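Local structure of caspase-3 (Porites astreoides, 6WI4) at residues R192-A195 with M196-Y200; S202-D206 with Y207-S211. The protein is probably a cysteine protease of the caspase family that cleaves proteins after aspartate during apoptosis in coral. All coordinates share one frame; numbering follows the deposited sequence.

Interaction 1: residues R192-A195 with M196-Y200; sequences RVNA and MVSTY
Asn194 O is gripped twice by Ser198, by its backbone N at 2.9 Å and by its hydroxyl OG, also at 2.9 Å. The contact is the C-terminal end of helix 186-197 of the caspase domain, where the last i to i+4 bonds give way to a type I beta turn from Val197 to Tyr200. The two Ser198 donors approach the carbonyl from opposite faces of its plane, OG standing 37° out of it. Ser198 chi1 of -70° sets OG beside its own backbone N and opposite the carbonyl carbon, which folds the hydroxyl back over the preceding turn. The Asn194 amide oxygen lies close by but takes its hydrogen bond from Ser216 N, next to strand 217-220. One residue earlier, Val197 N meets Val193 O at 2.8 Å with an N-H...O angle of 171°. On the buried side the Val193 and Val197 side chains cross obliquely, CG1 of Val193 lying 4.2 Å from CG2 of Val197, and Val193 also packs on Val176 of helix 168-180. Met196 O, still in the last turn, accepts from both Thr199 N and Thr199 OG1, just past the helix end, the hydroxyl arriving in the carbonyl plane on a lone pair at 2.8 Å.

Interaction 2: residues S202-D206 with Y207-S211; sequences SRTGD and YYSDS
Ser211 N reaches Ser202 O at 2.8 Å from above the carbonyl plane, tying the two ends of a surface loop that follows helix 186-197, and a water that donates to the same Ser202 O also sits within hydrogen-bonding distance of Ser211 OG. At the tip, Ser209 N bonds to Asp206 O at 3.0 Å, with a weak addition from Asp210 N to that oxygen.

Carboxylate-to-backbone bonds come next. Asp210 OD1 is gripped by two successive amides: Thr204 N, 2.8 Å away, meets it nearly along the C-O axis, while Gly205 N at 3.1 Å comes from 53° above the carboxylate plane. With chi1 at -166°, Asp210 CG is swung away from its own N and across to the 204-205 backbone. An alanine here would probably leave the Thr204 and Gly205 amides without this acceptor and the 204-205 backbone less firmly held. Asp206 OD1 takes weak bonds from Tyr208 N and Ser209 N.

Hydroxyls form the third group. Ser202 OG donates to Ser209 O, in the carbonyl plane on a lone pair, and accepts from Lys212 N. Thr204 OG1 and Ser209 OG lie 2.8 Å apart in a hydrogen bond that either could donate, and Thr204 OG1 also accepts from Asp206 N at 3.1 Å, closing an ST turn. Trp160 of strand 156-162 touches Ser202, Thr204 and Ser209. Arg203 N bonds an acidic side chain of the bound peptide, consistent with a loop bordering the substrate groove of a caspase.

Interaction 1 closes at Tyr200 and interaction 2 opens at Ser202, so the two are consecutive along the chain, with centres about 19 Å apart and no other touch between them. The path leads outward: the centre of interaction 1 is about 16 Å from the chain centre and that of interaction 2 about 26 Å. The returning loop touches both: Lys212 bonds Ser202, and Arg213 bonds Tyr200 O. Interaction 2 reaches the bound peptide through residues 202-204, Arg203 N bonding an acidic side chain there; interaction 1 lies at the end of helix 186-197, from which the chain runs on to that loop; there Tyr200 stacks with Trp168.

Interaction 1: residues R192-A195 with M196-Y200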
loop_
_atom_site.group_PDB
_atom_site.type_symbol
_atom_site.label_atom_id
_atom_site.label_comp_id
_atom_site.label_asym_id
_atom_site.label_seq_id
_atom_site.Cartn_x
_atom_site.Cartn_y
_atom_site.Cartn_z
ATOM N N ARG A 192 14.481 0.481 -4.401
ATOM C CA ARG A 192 14.560 -0.148 -5.715
ATOM C C ARG A 192 13.231 -0.066 -6.450
ATOM O O ARG A 192 13.208 0.038 -7.684
ATOM C CB ARG A 192 15.020 -1.592 -5.556
ATOM C CG ARG A 192 16.544 -1.668 -5.424
ATOM C CD ARG A 192 17.011 -2.770 -4.521
ATOM N NE ARG A 192 18.459 -2.675 -4.336
ATOM C CZ ARG A 192 19.042 -1.881 -3.442
ATOM N NH1 ARG A 192 18.302 -1.116 -2.644
ATOM N NH2 ARG A 192 20.366 -1.850 -3.338
ATOM N N VAL A 193 12.117 -0.109 -5.717
ATOM C CA VAL A 193 10.817 0.069 -6.356
ATOM C C VAL A 193 10.731 1.451 -6.990
ATOM O O VAL A 193 10.291 1.607 -8.135
ATOM C CB VAL A 193 9.686 -0.152 -5.338
ATOM C CG1 VAL A 193 8.332 0.290 -5.926
ATOM C CG2 VAL A 193 9.624 -1.620 -4.944
ATOM N N ASN A 194 11.160 2.473 -6.255
ATOM C CA ASN A 194 11.141 3.821 -6.810
ATOM C C ASN A 194 12.060 3.951 -8.019
ATOM O O ASN A 194 11.714 4.628 -8.996
ATOM C CB ASN A 194 11.533 4.835 -5.747
ATOM C CG ASN A 194 11.411 6.260 -6.249
ATOM O OD1 ASN A 194 10.654 6.550 -7.184
ATOM N ND2 ASN A 194 12.183 7.152 -5.651
ATOM N N ALA A 195 13.243 3.328 -7.971
ATOM C CA ALA A 195 14.131 3.356 -9.134
ATOM C C ALA A 195 13.429 2.805 -10.365
ATOM O O ALA A 195 13.581 3.341 -11.469
ATOM C CB ALA A 195 15.405 2.564 -8.847
ATOM N N MET A 196 12.638 1.750 -10.183
ATOM C CA MET A 196 11.914 1.135 -11.292
ATOM C C MET A 196 10.737 2.000 -11.739
ATOM O O MET A 196 10.557 2.243 -12.938
ATOM C CB MET A 196 11.453 -0.261 -10.867
ATOM C CG MET A 196 10.827 -1.103 -11.952
ATOM S SD MET A 196 10.602 -2.796 -11.345
ATOM C CE MET A 196 12.255 -3.218 -10.824
ATOM N N VAL A 197 9.926 2.485 -10.791
ATOM C CA VAL A 197 8.792 3.338 -11.149
ATOM C C VAL A 197 9.263 4.569 -11.911
ATOM O O VAL A 197 8.597 5.033 -12.847
ATOM C CB VAL A 197 7.990 3.720 -9.886
ATOM C CG1 VAL A 197 6.989 4.814 -10.195
ATOM C CG2 VAL A 197 7.268 2.486 -9.327
ATOM N N SER A 198 10.431 5.104 -11.536
ATOM C CA SER A 198 10.991 6.317 -12.116
ATOM C C SER A 198 11.474 6.130 -13.552
ATOM O O SER A 198 11.961 7.103 -14.140
ATOM C CB SER A 198 12.137 6.814 -11.233
ATOM O OG SER A 198 11.636 7.324 -10.003
ATOM N N THR A 199 11.364 4.930 -14.122
ATOM C CA THR A 199 11.717 4.732 -15.526
ATOM C C THR A 199 10.504 4.656 -16.448
ATOM O O THR A 199 10.671 4.773 -17.669
ATOM C CB THR A 199 12.575 3.468 -15.702
ATOM O OG1 THR A 199 11.808 2.296 -15.404
ATOM C CG2 THR A 199 13.804 3.519 -14.794
ATOM N N TYR A 200 9.301 4.475 -15.901
ATOM C CA TYR A 200 8.101 4.330 -16.719
ATOM C C TYR A 200 7.744 5.648 -17.406
ATOM O O TYR A 200 7.955 6.735 -16.863
ATOM C CB TYR A 200 6.907 3.905 -15.857
ATOM C CG TYR A 200 6.741 2.436 -15.525
ATOM C CD1 TYR A 200 7.345 1.883 -14.405
ATOM C CD2 TYR A 200 5.902 1.629 -16.286
ATOM C CE1 TYR A 200 7.178 0.541 -14.084
ATOM C CE2 TYR A 200 5.723 0.290 -15.976
ATOM C CZ TYR A 200 6.360 -0.248 -14.873
ATOM O OH TYR A 200 6.170 -1.579 -14.564
#

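Interaction 2: residues S202-D206 with Y207-S211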
loop_
_atom_site.group_PDB
_atom_site.type_symbol
_atom_site.label_atom_id
_atom_site.label_comp_id
_atom_site.label_asym_id
_atom_site.label_seq_id
_atom_site.Cartn_x
_atom_site.Cartn_y
_atom_site.Cartn_z
ATOM N N SER A 202 4.139 7.104 -19.476
ATOM C CA SER A 202 2.784 6.697 -19.828
ATOM C C SER A 202 2.641 6.593 -21.339
ATOM O O SER A 202 3.279 7.330 -22.098
ATOM C CB SER A 202 1.743 7.674 -19.288
ATOM O OG SER A 202 1.885 8.934 -19.929
ATOM N N ARG A 203 1.794 5.659 -21.761
ATOM C CA ARG A 203 1.470 5.419 -23.166
ATOM C C ARG A 203 -0.045 5.516 -23.280
ATOM O O ARG A 203 -0.759 4.550 -22.984
ATOM C CB ARG A 203 1.973 4.053 -23.612
ATOM C CG ARG A 203 3.448 3.962 -23.856
ATOM C CD ARG A 203 3.814 2.545 -24.318
ATOM N NE ARG A 203 2.785 1.976 -25.199
ATOM C CZ ARG A 203 2.884 1.890 -26.525
ATOM N NH1 ARG A 203 1.892 1.363 -27.230
ATOM N NH2 ARG A 203 3.970 2.326 -27.152
ATOM N N THR A 204 -0.543 6.691 -23.668
ATOM C CA THR A 204 -1.969 6.912 -23.809
ATOM C C THR A 204 -2.387 7.316 -25.205
ATOM O O THR A 204 -3.565 7.169 -25.536
ATOM C CB THR A 204 -2.459 8.009 -22.853
ATOM O OG1 THR A 204 -1.895 9.260 -23.258
ATOM C CG2 THR A 204 -2.048 7.707 -21.403
ATOM N N GLY A 205 -1.469 7.826 -26.015
ATOM C CA GLY A 205 -1.820 8.406 -27.301
ATOM C C GLY A 205 -2.510 9.750 -27.225
ATOM O O GLY A 205 -2.868 10.307 -28.269
ATOM N N ASP A 206 -2.699 10.292 -26.025
ATOM C CA ASP A 206 -3.414 11.541 -25.780
ATOM C C ASP A 206 -2.375 12.598 -25.429
ATOM O O ASP A 206 -1.627 12.428 -24.465
ATOM C CB ASP A 206 -4.423 11.321 -24.645
ATOM C CG ASP A 206 -5.188 12.569 -24.250
ATOM O OD1 ASP A 206 -4.603 13.459 -23.602
ATOM O OD2 ASP A 206 -6.402 12.629 -24.535
ATOM N N TYR A 207 -2.311 13.684 -26.206
ATOM C CA TYR A 207 -1.196 14.608 -26.008
ATOM C C TYR A 207 -1.146 15.154 -24.584
ATOM O O TYR A 207 -0.055 15.374 -24.046
ATOM C CB TYR A 207 -1.243 15.771 -26.998
ATOM C CG TYR A 207 -0.153 16.775 -26.691
ATOM C CD1 TYR A 207 1.180 16.469 -26.931
ATOM C CD2 TYR A 207 -0.448 18.001 -26.105
ATOM C CE1 TYR A 207 2.187 17.368 -26.632
ATOM C CE2 TYR A 207 0.553 18.906 -25.801
ATOM C CZ TYR A 207 1.868 18.584 -26.066
ATOM O OH TYR A 207 2.868 19.480 -25.768
ATOM N N TYR A 208 -2.303 15.345 -23.945
ATOM C CA TYR A 208 -2.297 15.919 -22.601
ATOM C C TYR A 208 -1.727 14.949 -21.574
ATOM O O TYR A 208 -1.115 15.384 -20.597
ATOM C CB TYR A 208 -3.707 16.339 -22.192
ATOM C CG TYR A 208 -4.365 17.261 -23.193
ATOM C CD1 TYR A 208 -3.959 18.585 -23.317
ATOM C CD2 TYR A 208 -5.373 16.804 -24.028
ATOM C CE1 TYR A 208 -4.545 19.427 -24.236
ATOM C CE2 TYR A 208 -5.969 17.645 -24.951
ATOM C CZ TYR A 208 -5.548 18.951 -25.049
ATOM O OH TYR A 208 -6.133 19.786 -25.973
ATOM N N SER A 209 -1.902 13.645 -21.776
ATOM C CA SER A 209 -1.550 12.662 -20.748
ATOM C C SER A 209 -0.423 11.719 -21.137
ATOM O O SER A 209 -0.066 10.842 -20.340
ATOM C CB SER A 209 -2.785 11.830 -20.384
ATOM O OG SER A 209 -3.168 11.035 -21.503
ATOM N N ASP A 210 0.144 11.861 -22.324
ATOM C CA ASP A 210 1.107 10.907 -22.846
ATOM C C ASP A 210 2.528 11.231 -22.397
ATOM O O ASP A 210 2.895 12.391 -22.185
ATOM C CB ASP A 210 1.040 10.889 -24.370
ATOM C CG ASP A 210 1.748 9.700 -24.969
ATOM O OD1 ASP A 210 1.276 8.567 -24.769
ATOM O OD2 ASP A 210 2.779 9.907 -25.640
ATOM N N SER A 211 3.327 10.172 -22.247
ATOM C CA SER A 211 4.741 10.264 -21.886
ATOM C C SER A 211 4.962 10.950 -20.546
ATOM O O SER A 211 5.960 11.646 -20.354
ATOM C CB SER A 211 5.560 10.964 -22.979
ATOM O OG SER A 211 5.476 10.220 -24.180
HETATM O O HOH W 1 5.100 7.273 -24.061
#